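Local coordinates for formate dehydrogenase subunit beta (Desulfovibrio gigas, PDB 1H0H), which serves as the electron-transfer subunit of formate dehydrogenase, carrying three [4Fe-4S] clusters while the enzyme reversibly oxidises formate to carbon dioxide, at residues L166-L177 and L189-L200. Residues are numbered along the deposited sequence; the frame is centred on the assembly and turned at random. Where two conformers were deposited one is given.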
loop_
_atom_site.group_PDB
_atom_site.type_symbol
_atom_site.label_atom_id
_atom_site.label_comp_id
_atom_site.label_asym_id
_atom_site.label_seq_id
_atom_site.Cartn_x
_atom_site.Cartn_y
_atom_site.Cartn_z
ATOM N N LEU B 166 -37.654 -5.969 10.032
ATOM C CA LEU B 166 -37.433 -7.223 10.735
ATOM C C LEU B 166 -37.698 -8.477 9.913
ATOM O O LEU B 166 -36.870 -9.385 9.875
ATOM C CB LEU B 166 -38.273 -7.278 12.017
ATOM C CG LEU B 166 -37.978 -8.498 12.889
ATOM C CD1 LEU B 166 -36.487 -8.523 13.294
ATOM C CD2 LEU B 166 -38.873 -8.507 14.127
ATOM N N SER B 167 -38.859 -8.536 9.283
ATOM C CA SER B 167 -39.221 -9.672 8.442
ATOM C C SER B 167 -38.144 -9.978 7.394
ATOM O O SER B 167 -37.755 -11.129 7.217
ATOM C CB SER B 167 -40.551 -9.409 7.740
ATOM O OG SER B 167 -41.629 -9.390 8.660
ATOM N N GLU B 168 -37.670 -8.947 6.698
ATOM C CA GLU B 168 -36.657 -9.122 5.645
ATOM C C GLU B 168 -35.365 -9.681 6.211
ATOM O O GLU B 168 -34.728 -10.539 5.593
ATOM C CB GLU B 168 -36.364 -7.795 4.949
ATOM C CG GLU B 168 -37.423 -7.420 3.933
ATOM C CD GLU B 168 -37.437 -5.938 3.593
ATOM O OE1 GLU B 168 -36.355 -5.279 3.716
ATOM O OE2 GLU B 168 -38.545 -5.445 3.220
ATOM N N MET B 169 -34.997 -9.192 7.391
ATOM C CA MET B 169 -33.786 -9.639 8.079
ATOM C C MET B 169 -33.934 -11.080 8.589
ATOM O O MET B 169 -32.995 -11.890 8.503
ATOM C CB MET B 169 -33.468 -8.688 9.214
ATOM C CG MET B 169 -32.994 -7.313 8.747
ATOM S SD MET B 169 -31.524 -7.353 7.637
ATOM C CE MET B 169 -32.329 -7.048 6.068
ATOM N N GLU B 170 -35.123 -11.399 9.103
ATOM C CA GLU B 170 -35.430 -12.768 9.514
ATOM C C GLU B 170 -35.301 -13.733 8.332
ATOM O O GLU B 170 -34.692 -14.806 8.452
ATOM C CB GLU B 170 -36.831 -12.836 10.116
ATOM C CG GLU B 170 -36.916 -12.175 11.485
ATOM C CD GLU B 170 -38.343 -12.047 11.988
ATOM O OE1 GLU B 170 -39.273 -12.041 11.160
ATOM O OE2 GLU B 170 -38.522 -11.939 13.222
ATOM N N ALA B 171 -35.840 -13.328 7.185
ATOM C CA ALA B 171 -35.792 -14.142 5.974
ATOM C C ALA B 171 -34.355 -14.288 5.460
ATOM O O ALA B 171 -33.932 -15.374 5.024
ATOM C CB ALA B 171 -36.683 -13.545 4.892
ATOM N N MET B 172 -33.616 -13.182 5.493
ATOM C CA MET B 172 -32.224 -13.193 5.077
ATOM C C MET B 172 -31.420 -14.160 5.943
ATOM O O MET B 172 -30.663 -14.992 5.437
ATOM C CB MET B 172 -31.638 -11.783 5.192
ATOM C CG MET B 172 -30.278 -11.635 4.529
ATOM S SD MET B 172 -29.579 -9.984 4.781
ATOM C CE MET B 172 -30.397 -9.088 3.578
ATOM N N ALA B 173 -31.586 -14.051 7.257
ATOM C CA ALA B 173 -30.868 -14.914 8.186
ATOM C C ALA B 173 -31.130 -16.398 7.892
ATOM O O ALA B 173 -30.201 -17.204 7.829
ATOM C CB ALA B 173 -31.270 -14.577 9.618
ATOM N N SER B 174 -32.402 -16.749 7.730
ATOM C CA SER B 174 -32.791 -18.129 7.439
ATOM C C SER B 174 -32.217 -18.667 6.144
ATOM O O SER B 174 -31.764 -19.803 6.077
ATOM C CB SER B 174 -34.307 -18.243 7.366
ATOM O OG SER B 174 -34.831 -18.391 8.671
ATOM N N ALA B 175 -32.289 -17.861 5.103
ATOM C CA ALA B 175 -31.732 -18.243 3.824
ATOM C C ALA B 175 -30.215 -18.446 3.925
ATOM O O ALA B 175 -29.670 -19.391 3.349
ATOM C CB ALA B 175 -32.068 -17.183 2.759
ATOM N N ARG B 176 -29.533 -17.580 4.665
ATOM C CA ARG B 176 -28.080 -17.682 4.735
ATOM C C ARG B 176 -27.679 -18.916 5.527
ATOM O O ARG B 176 -26.726 -19.613 5.160
ATOM C CB ARG B 176 -27.451 -16.445 5.358
ATOM C CG ARG B 176 -25.930 -16.589 5.536
ATOM C CD ARG B 176 -25.161 -16.776 4.240
ATOM N NE ARG B 176 -23.722 -16.746 4.520
ATOM C CZ ARG B 176 -22.776 -17.219 3.719
ATOM N NH1 ARG B 176 -23.086 -17.782 2.546
ATOM N NH2 ARG B 176 -21.501 -17.131 4.098
ATOM N N LEU B 177 -28.417 -19.185 6.607
ATOM C CA LEU B 177 -28.197 -20.403 7.375
ATOM C C LEU B 177 -28.370 -21.631 6.484
ATOM O O LEU B 177 -27.599 -22.582 6.575
ATOM C CB LEU B 177 -29.180 -20.519 8.541
ATOM C CG LEU B 177 -29.071 -21.861 9.268
ATOM C CD1 LEU B 177 -27.650 -22.061 9.786
ATOM C CD2 LEU B 177 -30.075 -21.972 10.403
ATOM N N LEU B 189 -28.660 -19.831 13.978
ATOM C CA LEU B 189 -28.996 -18.454 14.252
ATOM C C LEU B 189 -29.098 -18.361 15.765
ATOM O O LEU B 189 -29.462 -19.327 16.419
ATOM C CB LEU B 189 -30.313 -18.073 13.601
ATOM C CG LEU B 189 -30.273 -18.135 12.082
ATOM C CD1 LEU B 189 -31.618 -17.760 11.513
ATOM C CD2 LEU B 189 -29.194 -17.159 11.617
ATOM N N CYS B 190 -28.761 -17.203 16.314
ATOM C CA CYS B 190 -28.771 -17.030 17.750
ATOM C C CYS B 190 -30.120 -16.425 18.185
ATOM O O CYS B 190 -30.453 -15.308 17.821
ATOM C CB CYS B 190 -27.560 -16.179 18.161
ATOM S SG CYS B 190 -25.943 -16.950 17.752
ATOM N N ASP B 191 -30.902 -17.217 18.909
ATOM C CA ASP B 191 -32.234 -16.844 19.387
ATOM C C ASP B 191 -33.058 -16.091 18.355
ATOM O O ASP B 191 -33.565 -15.013 18.640
ATOM C CB ASP B 191 -32.087 -16.006 20.652
ATOM C CG ASP B 191 -31.350 -16.752 21.738
ATOM O OD1 ASP B 191 -31.484 -18.014 21.796
ATOM O OD2 ASP B 191 -30.624 -16.174 22.571
ATOM N N PRO B 192 -33.212 -16.661 17.168
ATOM C CA PRO B 192 -33.848 -15.932 16.056
ATOM C C PRO B 192 -35.292 -15.483 16.302
ATOM O O PRO B 192 -35.735 -14.546 15.659
ATOM C CB PRO B 192 -33.809 -16.941 14.910
ATOM C CG PRO B 192 -33.716 -18.273 15.600
ATOM C CD PRO B 192 -32.776 -18.011 16.759
ATOM N N ASP B 193 -36.007 -16.127 17.216
ATOM C CA ASP B 193 -37.385 -15.738 17.485
ATOM C C ASP B 193 -37.531 -14.644 18.550
ATOM O O ASP B 193 -38.625 -14.079 18.714
ATOM C CB ASP B 193 -38.178 -16.953 17.948
ATOM C CG ASP B 193 -38.260 -18.039 16.891
ATOM O OD1 ASP B 193 -38.238 -17.716 15.684
ATOM O OD2 ASP B 193 -38.352 -19.256 17.185
ATOM N N ASP B 194 -36.456 -14.351 19.277
ATOM C CA ASP B 194 -36.570 -13.443 20.428
ATOM C C ASP B 194 -35.910 -12.071 20.316
ATOM O O ASP B 194 -36.176 -11.170 21.145
ATOM C CB ASP B 194 -36.039 -14.134 21.687
ATOM C CG ASP B 194 -36.612 -15.531 21.886
ATOM O OD1 ASP B 194 -37.826 -15.640 22.066
ATOM O OD2 ASP B 194 -35.918 -16.579 21.906
ATOM N N VAL B 195 -35.060 -11.891 19.310
ATOM C CA VAL B 195 -34.287 -10.654 19.216
ATOM C C VAL B 195 -34.403 -9.981 17.855
ATOM O O VAL B 195 -34.836 -10.595 16.893
ATOM C CB VAL B 195 -32.790 -10.927 19.495
ATOM C CG1 VAL B 195 -32.632 -11.623 20.852
ATOM C CG2 VAL B 195 -32.183 -11.788 18.404
ATOM N N ARG B 196 -34.005 -8.714 17.777
ATOM C CA ARG B 196 -34.010 -8.018 16.494
ATOM C C ARG B 196 -32.641 -8.040 15.808
ATOM O O ARG B 196 -32.547 -7.926 14.588
ATOM C CB ARG B 196 -34.511 -6.582 16.652
ATOM C CG ARG B 196 -36.007 -6.505 16.965
ATOM C CD ARG B 196 -36.461 -5.093 17.313
ATOM N NE ARG B 196 -37.867 -5.101 17.650
ATOM C CZ ARG B 196 -38.831 -5.159 16.745
ATOM N NH1 ARG B 196 -38.499 -5.187 15.466
ATOM N NH2 ARG B 196 -40.121 -5.195 17.106
ATOM N N VAL B 197 -31.583 -8.191 16.588
ATOM C CA VAL B 197 -30.254 -8.331 16.022
ATOM C C VAL B 197 -29.955 -9.825 15.950
ATOM O O VAL B 197 -29.635 -10.460 16.971
ATOM C CB VAL B 197 -29.186 -7.591 16.866
ATOM C CG1 VAL B 197 -27.797 -7.753 16.242
ATOM C CG2 VAL B 197 -29.502 -6.107 16.965
ATOM N N ILE B 198 -30.051 -10.395 14.747
ATOM C CA ILE B 198 -29.896 -11.835 14.586
ATOM C C ILE B 198 -28.500 -12.259 14.082
ATOM O O ILE B 198 -28.152 -11.968 12.934
ATOM C CB ILE B 198 -30.966 -12.409 13.632
ATOM C CG1 ILE B 198 -32.386 -12.023 14.070
ATOM C CG2 ILE B 198 -30.809 -13.956 13.547
ATOM C CD1 ILE B 198 -33.483 -12.333 13.012
ATOM N N PHE B 199 -27.707 -12.921 14.930
ATOM C CA PHE B 199 -26.386 -13.420 14.515
ATOM C C PHE B 199 -26.426 -14.850 13.970
ATOM O O PHE B 199 -27.093 -15.732 14.544
ATOM C CB PHE B 199 -25.386 -13.439 15.657
ATOM C CG PHE B 199 -25.057 -12.098 16.219
ATOM C CD1 PHE B 199 -25.880 -11.524 17.167
ATOM C CD2 PHE B 199 -23.879 -11.439 15.851
ATOM C CE1 PHE B 199 -25.556 -10.326 17.723
ATOM C CE2 PHE B 199 -23.550 -10.222 16.400
ATOM C CZ PHE B 199 -24.402 -9.654 17.329
ATOM N N LEU B 200 -25.724 -15.058 12.857
ATOM C CA LEU B 200 -25.494 -16.380 12.312
ATOM C C LEU B 200 -24.094 -16.771 12.724
ATOM O O LEU B 200 -23.160 -15.969 12.577
ATOM C CB LEU B 200 -25.580 -16.386 10.780
ATOM C CG LEU B 200 -25.109 -17.679 10.092
ATOM C CD1 LEU B 200 -25.979 -18.873 10.508
ATOM C CD2 LEU B 200 -25.120 -17.567 8.586
#
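A helix lying along one face of a small mixed sheet makes this contact: Ala173 and Leu177 of 166-177 meet Leu189, Ile198 and Leu200, strand 197-200 running almost parallel to the helix, 7° between directions and 9.3 Å between axes. Ala173, buried on the helix face turned to the strand, has only a methyl, which leaves room for the branched chains of Leu189 and Ile198 to come up against it. Its CB lies 3.7 Å from Leu189 CD1 and 4.0 Å from Ile198 CG2. Ile198, with CG2 anti to the backbone N, gives that methyl to Ala173 and sends CD1 to Glu170 CG (3.8 Å), so the glutamate contributes its aliphatic part. One turn beyond Ala173, Leu177 spreads its branches: CD1 touches Leu200 CD1 at 3.7 Å, while CD2 approaches Leu189 CG. The other methyl of Leu200, CD2, packs on Arg176 CG. Bent at chi2 (62°), the arginine offers methylenes here and carries its guanidinium to salt bridges with Asp7 and Glu179. At the helix start, Leu166 CD2 lies 3.6 Å from Arg196 NH1, the two side chains crossing at about a right angle; this nitrogen is hydrogen-bonded to Lys2 O. Strand 2-7 lies between 161-163 and 197-201, and its Phe5 packs against both Ala173 and Leu200, whereas Val197 and Phe199 point from the other side of their strand, away from the helix.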